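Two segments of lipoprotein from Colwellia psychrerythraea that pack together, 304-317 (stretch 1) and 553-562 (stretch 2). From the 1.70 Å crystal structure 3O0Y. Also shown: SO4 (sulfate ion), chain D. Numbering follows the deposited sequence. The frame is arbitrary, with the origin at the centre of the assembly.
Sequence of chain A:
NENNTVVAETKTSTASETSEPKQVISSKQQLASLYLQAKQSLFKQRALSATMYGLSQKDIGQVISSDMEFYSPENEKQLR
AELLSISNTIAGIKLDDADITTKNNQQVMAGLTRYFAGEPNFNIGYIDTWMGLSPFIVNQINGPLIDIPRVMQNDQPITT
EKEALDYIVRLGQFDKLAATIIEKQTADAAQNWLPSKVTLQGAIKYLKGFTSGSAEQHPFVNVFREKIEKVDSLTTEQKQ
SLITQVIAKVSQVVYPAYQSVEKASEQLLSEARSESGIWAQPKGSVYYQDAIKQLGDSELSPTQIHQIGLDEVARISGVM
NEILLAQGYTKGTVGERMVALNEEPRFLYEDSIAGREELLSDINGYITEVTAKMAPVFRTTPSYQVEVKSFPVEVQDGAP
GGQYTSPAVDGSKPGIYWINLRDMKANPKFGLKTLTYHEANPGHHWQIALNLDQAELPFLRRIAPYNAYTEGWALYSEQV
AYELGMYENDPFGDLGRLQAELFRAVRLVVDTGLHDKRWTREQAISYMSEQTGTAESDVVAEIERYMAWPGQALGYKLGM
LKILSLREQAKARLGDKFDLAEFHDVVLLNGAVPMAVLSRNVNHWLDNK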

ATOM      1  N   GLN A 304      -3.439  24.582   1.630  1.00  8.42           N
ATOM      2  CA  GLN A 304      -2.245  24.672   0.778  1.00  7.62           C
ATOM      3  C   GLN A 304      -2.069  23.439  -0.137  1.00  7.15           C
ATOM      4  O   GLN A 304      -1.619  23.594  -1.280  1.00  8.02           O
ATOM      5  CB  GLN A 304      -1.030  24.841   1.635  1.00  8.93           C
ATOM      6  CG  GLN A 304      -0.988  26.216   2.347  1.00 10.92           C
ATOM      7  CD  GLN A 304       0.121  26.301   3.419  1.00 14.58           C
ATOM      8  OE1 GLN A 304       0.241  25.441   4.281  1.00 12.22           O
ATOM      9  NE2 GLN A 304       0.950  27.348   3.331  1.00 20.70           N
ATOM     10  N   ILE A 305      -2.342  22.261   0.421  1.00  8.00           N
ATOM     11  CA  ILE A 305      -2.223  21.008  -0.324  1.00  7.82           C
ATOM     12  C   ILE A 305      -3.261  20.986  -1.460  1.00  7.30           C
ATOM     13  O   ILE A 305      -2.960  20.624  -2.580  1.00  7.43           O
ATOM     14  CB  ILE A 305      -2.344  19.777   0.605  1.00  7.83           C
ATOM     15  CG1 ILE A 305      -1.168  19.786   1.596  1.00 11.60           C
ATOM     16  CG2 ILE A 305      -2.353  18.446  -0.253  1.00  7.53           C
ATOM     17  CD1 ILE A 305      -1.317  18.825   2.769  1.00  9.29           C
ATOM     18  N   HIS A 306      -4.489  21.389  -1.140  1.00  7.47           N
ATOM     19  CA  HIS A 306      -5.563  21.511  -2.161  1.00  6.33           C
ATOM     20  C   HIS A 306      -5.151  22.372  -3.298  1.00  7.32           C
ATOM     21  O   HIS A 306      -5.313  22.015  -4.445  1.00  7.67           O
ATOM     22  CB  HIS A 306      -6.842  22.049  -1.457  1.00  5.93           C
ATOM     23  CG  HIS A 306      -8.120  21.812  -2.207  1.00  8.06           C
ATOM     24  ND1 HIS A 306      -8.747  22.796  -2.951  1.00 21.24           N
ATOM     25  CD2 HIS A 306      -8.904  20.717  -2.303  1.00  3.92           C
ATOM     26  CE1 HIS A 306      -9.865  22.300  -3.480  1.00 12.12           C
ATOM     27  NE2 HIS A 306      -9.999  21.051  -3.069  1.00 13.82           N
ATOM     28  N   GLN A 307      -4.526  23.520  -2.988  1.00  6.66           N
ATOM     29  CA  GLN A 307      -4.072  24.440  -4.026  1.00  8.53           C
ATOM     30  C   GLN A 307      -2.928  23.896  -4.833  1.00  8.59           C
ATOM     31  O   GLN A 307      -2.894  24.119  -6.054  1.00  8.22           O
ATOM     32  CB  GLN A 307      -3.649  25.790  -3.425  1.00  8.32           C
ATOM     33  CG  GLN A 307      -3.389  26.873  -4.404  1.00 10.75           C
ATOM     34  CD  GLN A 307      -4.642  27.244  -5.192  1.00 16.82           C
ATOM     35  OE1 GLN A 307      -5.686  27.496  -4.595  1.00 15.44           O
ATOM     36  NE2 GLN A 307      -4.593  27.120  -6.506  1.00 13.53           N
ATOM     37  N   ILE A 308      -2.025  23.147  -4.207  1.00  8.40           N
ATOM     38  CA  ILE A 308      -0.966  22.516  -4.957  1.00  8.21           C
ATOM     39  C   ILE A 308      -1.605  21.514  -5.934  1.00  6.45           C
ATOM     40  O   ILE A 308      -1.209  21.437  -7.115  1.00  9.36           O
ATOM     41  CB  ILE A 308       0.014  21.778  -4.050  1.00 10.23           C
ATOM     42  CG1 ILE A 308       0.826  22.786  -3.208  1.00 10.84           C
ATOM     43  CG2 ILE A 308       0.878  20.838  -4.899  1.00 10.56           C
ATOM     44  CD1 ILE A 308       1.582  22.047  -2.052  1.00 13.36           C
ATOM     45  N   GLY A 309      -2.609  20.781  -5.469  1.00  7.72           N
ATOM     46  CA  GLY A 309      -3.377  19.912  -6.345  1.00  8.23           C
ATOM     47  C   GLY A 309      -4.005  20.632  -7.537  1.00  7.99           C
ATOM     48  O   GLY A 309      -3.865  20.210  -8.692  1.00  7.11           O
ATOM     49  N   LEU A 310      -4.694  21.702  -7.297  1.00  7.60           N
ATOM     50  CA  LEU A 310      -5.299  22.464  -8.366  1.00  6.92           C
ATOM     51  C   LEU A 310      -4.267  22.959  -9.353  1.00  6.90           C
ATOM     52  O   LEU A 310      -4.525  22.877 -10.586  1.00  8.16           O
ATOM     53  CB  LEU A 310      -6.097  23.656  -7.818  1.00  6.78           C
ATOM     54  CG  LEU A 310      -7.389  23.239  -7.025  1.00 10.90           C
ATOM     55  CD1 LEU A 310      -7.957  24.462  -6.315  1.00 14.11           C
ATOM     56  CD2 LEU A 310      -8.434  22.574  -7.928  1.00 11.25           C
ATOM     57  N   ASP A 311      -3.123  23.482  -8.887  1.00  7.38           N
ATOM     58  CA  ASP A 311      -2.106  23.951  -9.807  1.00  6.92           C
ATOM     59  C   ASP A 311      -1.495  22.850 -10.617  1.00  7.58           C
ATOM     60  O   ASP A 311      -1.196  23.051 -11.777  1.00  6.92           O
ATOM     61  CB  ASP A 311      -0.987  24.724  -9.102  1.00  7.39           C
ATOM     62  CG  ASP A 311      -1.546  25.972  -8.314  1.00 14.95           C
ATOM     63  OD1 ASP A 311      -2.624  26.493  -8.690  1.00 21.81           O
ATOM     64  OD2 ASP A 311      -0.858  26.433  -7.355  1.00 17.59           O
ATOM     65  N   GLU A 312      -1.288  21.704  -9.989  1.00  7.17           N
ATOM     66  CA  GLU A 312      -0.730  20.548 -10.744  1.00  5.83           C
ATOM     67  C   GLU A 312      -1.709  20.003 -11.812  1.00  5.87           C
ATOM     68  O   GLU A 312      -1.305  19.614 -12.904  1.00  5.74           O
ATOM     69  CB  GLU A 312      -0.305  19.432  -9.802  1.00  7.13           C
ATOM     70  CG  GLU A 312       0.980  19.751  -9.079  1.00  8.17           C
ATOM     71  CD  GLU A 312       2.198  19.704 -10.059  1.00 14.25           C
ATOM     72  OE1 GLU A 312       2.547  18.575 -10.455  1.00 13.82           O
ATOM     73  OE2 GLU A 312       2.662  20.781 -10.531  1.00 13.14           O
ATOM     74  N   VAL A 313      -2.993  19.986 -11.494  1.00  5.98           N
ATOM     75  CA  VAL A 313      -4.022  19.533 -12.452  1.00  6.85           C
ATOM     76  C   VAL A 313      -3.981  20.462 -13.634  1.00  7.87           C
ATOM     77  O   VAL A 313      -4.041  20.004 -14.774  1.00  9.59           O
ATOM     78  CB  VAL A 313      -5.448  19.516 -11.788  1.00  5.89           C
ATOM     79  CG1 VAL A 313      -6.537  19.533 -12.853  1.00 10.62           C
ATOM     80  CG2 VAL A 313      -5.622  18.270 -10.773  1.00  6.66           C
ATOM     81  N   ALA A 314      -3.870  21.780 -13.411  1.00  7.56           N
ATOM     82  CA  ALA A 314      -3.871  22.733 -14.505  1.00 10.29           C
ATOM     83  C   ALA A 314      -2.638  22.495 -15.339  1.00  8.85           C
ATOM     84  O   ALA A 314      -2.693  22.494 -16.592  1.00  9.53           O
ATOM     85  CB  ALA A 314      -3.912  24.172 -14.006  1.00  9.64           C
ATOM     86  N   ARG A 315      -1.497  22.281 -14.675  1.00  7.91           N
ATOM     87  CA  ARG A 315      -0.217  22.196 -15.395  1.00  7.21           C
ATOM     88  C   ARG A 315      -0.186  20.946 -16.288  1.00  6.80           C
ATOM     89  O   ARG A 315       0.094  21.006 -17.474  1.00  5.82           O
ATOM     90  CB  ARG A 315       0.935  22.124 -14.417  1.00  6.56           C
ATOM     91  CG  ARG A 315       2.307  21.995 -15.085  1.00  7.61           C
ATOM     92  CD  ARG A 315       3.430  21.781 -14.094  1.00  9.52           C
ATOM     93  NE  ARG A 315       3.370  20.480 -13.392  1.00  8.89           N
ATOM     94  CZ  ARG A 315       3.707  19.292 -13.871  1.00 11.74           C
ATOM     95  NH1 ARG A 315       4.205  19.127 -15.093  1.00 12.97           N
ATOM     96  NH2 ARG A 315       3.636  18.261 -13.046  1.00 12.69           N
ATOM     97  N   ILE A 316      -0.543  19.823 -15.683  1.00  6.72           N
ATOM     98  CA  ILE A 316      -0.422  18.509 -16.381  1.00  5.88           C
ATOM     99  C   ILE A 316      -1.447  18.434 -17.524  1.00  6.17           C
ATOM    100  O   ILE A 316      -1.139  17.965 -18.644  1.00  6.92           O
ATOM    101  CB  ILE A 316      -0.588  17.351 -15.410  1.00  5.85           C
ATOM    102  CG1 ILE A 316       0.526  17.342 -14.347  1.00  7.74           C
ATOM    103  CG2 ILE A 316      -0.525  15.970 -16.182  1.00  8.77           C
ATOM    104  CD1 ILE A 316       0.128  16.444 -13.147  1.00  8.09           C
ATOM    105  N   SER A 317      -2.666  18.878 -17.252  1.00  7.28           N
ATOM    106  CA  SER A 317      -3.729  18.971 -18.266  1.00  9.08           C
ATOM    107  C   SER A 317      -3.262  19.760 -19.468  1.00  8.00           C
ATOM    108  O   SER A 317      -3.467  19.371 -20.673  1.00  6.94           O
ATOM    109  CB  SER A 317      -4.978  19.671 -17.665  1.00  9.28           C
ATOM    110  OG  SER A 317      -5.548  18.650 -16.921  1.00 21.97           O
ATOM    111  N   ALA A 553      -3.863   9.220   0.054  1.00  6.07           N
ATOM    112  CA  ALA A 553      -3.784   9.605  -1.343  1.00  5.20           C
ATOM    113  C   ALA A 553      -2.885  10.788  -1.538  1.00  6.13           C
ATOM    114  O   ALA A 553      -2.563  11.138  -2.683  1.00  7.85           O
ATOM    115  CB  ALA A 553      -5.212   9.992  -1.905  1.00  7.19           C
ATOM    116  N   LEU A 554      -2.483  11.468  -0.459  1.00  5.06           N
ATOM    117  CA  LEU A 554      -1.612  12.636  -0.561  1.00  5.83           C
ATOM    118  C   LEU A 554      -0.125  12.283  -0.812  1.00  7.16           C
ATOM    119  O   LEU A 554       0.618  13.099  -1.356  1.00  7.37           O
ATOM    120  CB  LEU A 554      -1.748  13.493   0.698  1.00  6.55           C
ATOM    121  CG  LEU A 554      -3.139  13.913   1.073  1.00  5.73           C
ATOM    122  CD1 LEU A 554      -3.026  14.729   2.417  1.00  5.58           C
ATOM    123  CD2 LEU A 554      -3.887  14.723  -0.003  1.00  4.62           C
ATOM    124  N   GLY A 555       0.306  11.057  -0.476  1.00  7.04           N
ATOM    125  CA  GLY A 555       1.709  10.706  -0.514  1.00  7.63           C
ATOM    126  C   GLY A 555       2.326  10.747  -1.857  1.00  7.99           C
ATOM    127  O   GLY A 555       3.543  11.076  -2.033  1.00  7.48           O
ATOM    128  N   TYR A 556       1.501  10.411  -2.831  1.00  8.52           N
ATOM    129  CA  TYR A 556       1.963  10.177  -4.208  1.00  6.92           C
ATOM    130  C   TYR A 556       2.560  11.479  -4.745  1.00  8.18           C
ATOM    131  O   TYR A 556       3.749  11.546  -5.109  1.00  7.67           O
ATOM    132  CB  TYR A 556       0.794   9.744  -5.126  1.00  8.22           C
ATOM    133  CG  TYR A 556       0.177   8.448  -4.731  1.00  6.41           C
ATOM    134  CD1 TYR A 556       0.577   7.267  -5.340  1.00  6.80           C
ATOM    135  CD2 TYR A 556      -0.748   8.365  -3.674  1.00  8.38           C
ATOM    136  CE1 TYR A 556       0.116   6.090  -4.906  1.00  9.94           C
ATOM    137  CE2 TYR A 556      -1.231   7.164  -3.271  1.00  8.93           C
ATOM    138  CZ  TYR A 556      -0.763   6.022  -3.830  1.00  6.86           C
ATOM    139  OH  TYR A 556      -1.251   4.811  -3.413  1.00  9.39           O
ATOM    140  N   LYS A 557       1.743  12.521  -4.857  1.00  7.82           N
ATOM    141  CA  LYS A 557       2.252  13.775  -5.389  1.00  7.21           C
ATOM    142  C   LYS A 557       3.155  14.500  -4.387  1.00  7.37           C
ATOM    143  O   LYS A 557       4.082  15.159  -4.799  1.00  7.41           O
ATOM    144  CB  LYS A 557       1.139  14.683  -5.912  1.00  7.99           C
ATOM    145  CG  LYS A 557       0.937  14.523  -7.370  1.00 11.23           C
ATOM    146  CD  LYS A 557       2.073  15.297  -8.078  1.00 11.72           C
ATOM    147  CE  LYS A 557       2.167  15.037  -9.534  1.00 14.69           C
ATOM    148  NZ  LYS A 557       3.257  15.909 -10.230  1.00 13.55           N
ATOM    149  N   LEU A 558       2.818  14.570  -3.101  1.00  7.90           N
ATOM    150  CA  LEU A 558       3.684  15.349  -2.194  1.00  7.32           C
ATOM    151  C   LEU A 558       5.117  14.742  -2.167  1.00  7.97           C
ATOM    152  O   LEU A 558       6.118  15.457  -2.177  1.00  9.67           O
ATOM    153  CB  LEU A 558       3.075  15.449  -0.816  1.00  6.82           C
ATOM    154  CG  LEU A 558       1.793  16.249  -0.765  1.00  8.25           C
ATOM    155  CD1 LEU A 558       1.226  16.264   0.668  1.00  9.92           C
ATOM    156  CD2 LEU A 558       1.963  17.637  -1.375  1.00  9.08           C
ATOM    157  N   GLY A 559       5.217  13.407  -2.184  1.00  7.40           N
ATOM    158  CA  GLY A 559       6.477  12.789  -2.176  1.00  6.94           C
ATOM    159  C   GLY A 559       7.203  13.019  -3.504  1.00  6.51           C
ATOM    160  O   GLY A 559       8.403  13.299  -3.496  1.00  7.09           O
ATOM    161  N   MET A 560       6.515  12.884  -4.637  1.00  6.91           N
ATOM    162  CA  MET A 560       7.113  13.094  -5.926  1.00  6.77           C
ATOM    163  C   MET A 560       7.661  14.533  -6.066  1.00  7.84           C
ATOM    164  O   MET A 560       8.807  14.727  -6.527  1.00  7.32           O
ATOM    165  CB  MET A 560       6.146  12.717  -7.072  1.00  6.09           C
ATOM    166  CG  MET A 560       6.779  12.807  -8.463  1.00  8.46           C
ATOM    167  SD  MET A 560       5.487  13.229  -9.826  1.00  8.43           S
ATOM    168  CE  MET A 560       6.526  13.002 -11.328  1.00 13.84           C
ATOM    169  N   LEU A 561       6.857  15.502  -5.614  1.00  6.86           N
ATOM    170  CA  LEU A 561       7.259  16.914  -5.717  1.00  7.27           C
ATOM    171  C   LEU A 561       8.514  17.178  -4.895  1.00  6.51           C
ATOM    172  O   LEU A 561       9.382  17.921  -5.313  1.00  6.30           O
ATOM    173  CB  LEU A 561       6.089  17.784  -5.273  1.00  6.57           C
ATOM    174  CG  LEU A 561       4.965  17.870  -6.290  1.00  9.06           C
ATOM    175  CD1 LEU A 561       3.725  18.483  -5.614  1.00 11.25           C
ATOM    176  CD2 LEU A 561       5.313  18.720  -7.525  1.00 11.57           C
ATOM    177  N   LYS A 562       8.626  16.528  -3.753  1.00  7.70           N
ATOM    178  CA  LYS A 562       9.774  16.748  -2.863  1.00  7.86           C
ATOM    179  C   LYS A 562      11.010  16.115  -3.453  1.00  6.12           C
ATOM    180  O   LYS A 562      12.048  16.755  -3.440  1.00  7.11           O
ATOM    181  CB  LYS A 562       9.528  16.186  -1.484  1.00  7.69           C
ATOM    182  CG  LYS A 562      10.664  16.429  -0.476  1.00 10.11           C
ATOM    183  CD  LYS A 562      10.983  17.914  -0.326  1.00 13.92           C
ATOM    184  CE  LYS A 562      12.138  18.139   0.704  1.00 16.73           C
ATOM    185  NZ  LYS A 562      12.480  19.561   0.934  1.00 16.45           N
TER
HETATM  186  S   SO4 D 610      -2.102   3.222  -6.456  1.00 22.32           S
HETATM  187  O1  SO4 D 610      -1.624   4.448  -7.150  1.00 20.64           O
HETATM  188  O2  SO4 D 610      -1.924   2.115  -7.335  1.00 25.87           O
HETATM  189  O3  SO4 D 610      -1.300   2.901  -5.250  1.00 24.42           O
HETATM  190  O4  SO4 D 610      -3.427   3.420  -5.933  1.00 29.62           O

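Two cationic side chains lie close together in this contact, and one carboxylate oxygen holds them both. Arg-315 NH2 and Lys-557 NZ are 3.7 Å apart, a separation that would be costly for like charges on their own. Glu-312 OE1 lies 2.8 Å from Lys-557 NZ and also 2.8 Å from Arg-315 NH2, so its negative charge offsets the repulsion. Both short distances are salt bridges with hydrogen-bond geometry. Within stretch 1 the N-H...acceptor angle at Arg-315 NH2 is 172°, nearly linear, and a second bond from Arg-315 NE to Glu-312 OE2 (3.0 Å, 169°) makes the guanidinium-carboxylate pairing bidentate. Lys-557 NZ sits at the edge of the guanidinium, near its plane, and therefore does not stack on it.

The side-chain conformations account for this convergence. Glu-312 and Arg-315 are three residues apart, less than one helical turn, and both direct their CA-to-CB bonds toward stretch 2. Glu-312 is folded, with chi1, chi2 and chi3 all near -70°, whereas Arg-315 is extended through chi1 and chi2 (both t) before turning at chi3 (p). Lys-557 leaves its backbone with chi1 between wells at -95° and chi2 m, then runs straight through two t angles to bring its ammonium to the carboxylate. Ile-316 CD1 approaches the same ammonium at 4.3 Å from Lys-557 NZ, placing a methyl group beside the ionic cluster.

The backbones remain well apart. Stretch 1 is helical throughout, with i to i+4 hydrogen bonds such as Glu-312 N to Ile-308 O at 2.9 Å; in stretch 2, residues 555-562 are helical. The axes cross at 78° and approach no closer than 11.4 Å, and the nearest CA atoms, those of Ile-305 and Leu-558, are 8.4 Å apart. Side chains therefore bridge the gap, and the buried patch is modest: 331 Å², both sides summed.

Away from the charges, the packing is aliphatic. Ile-305 reaches two leucines four residues apart, with its CG2 4.0 Å from Leu-554 CD2 and its CD1 4.2 Å from Leu-558 CD1. Ile-308 continues the row: its CG2 lies 3.8 Å from Leu-561 CD1, and its CD1 is 4.5 Å from Leu-558 CD2. These are van der Waals separations between branched side chains, all with CA-to-CB bonds directed toward the opposing stretch. Leu-561 also borders the ionic group, its CD2 lying 4.0 Å from Glu-312 OE1, so the apolar row and the salt bridges form one continuous contact.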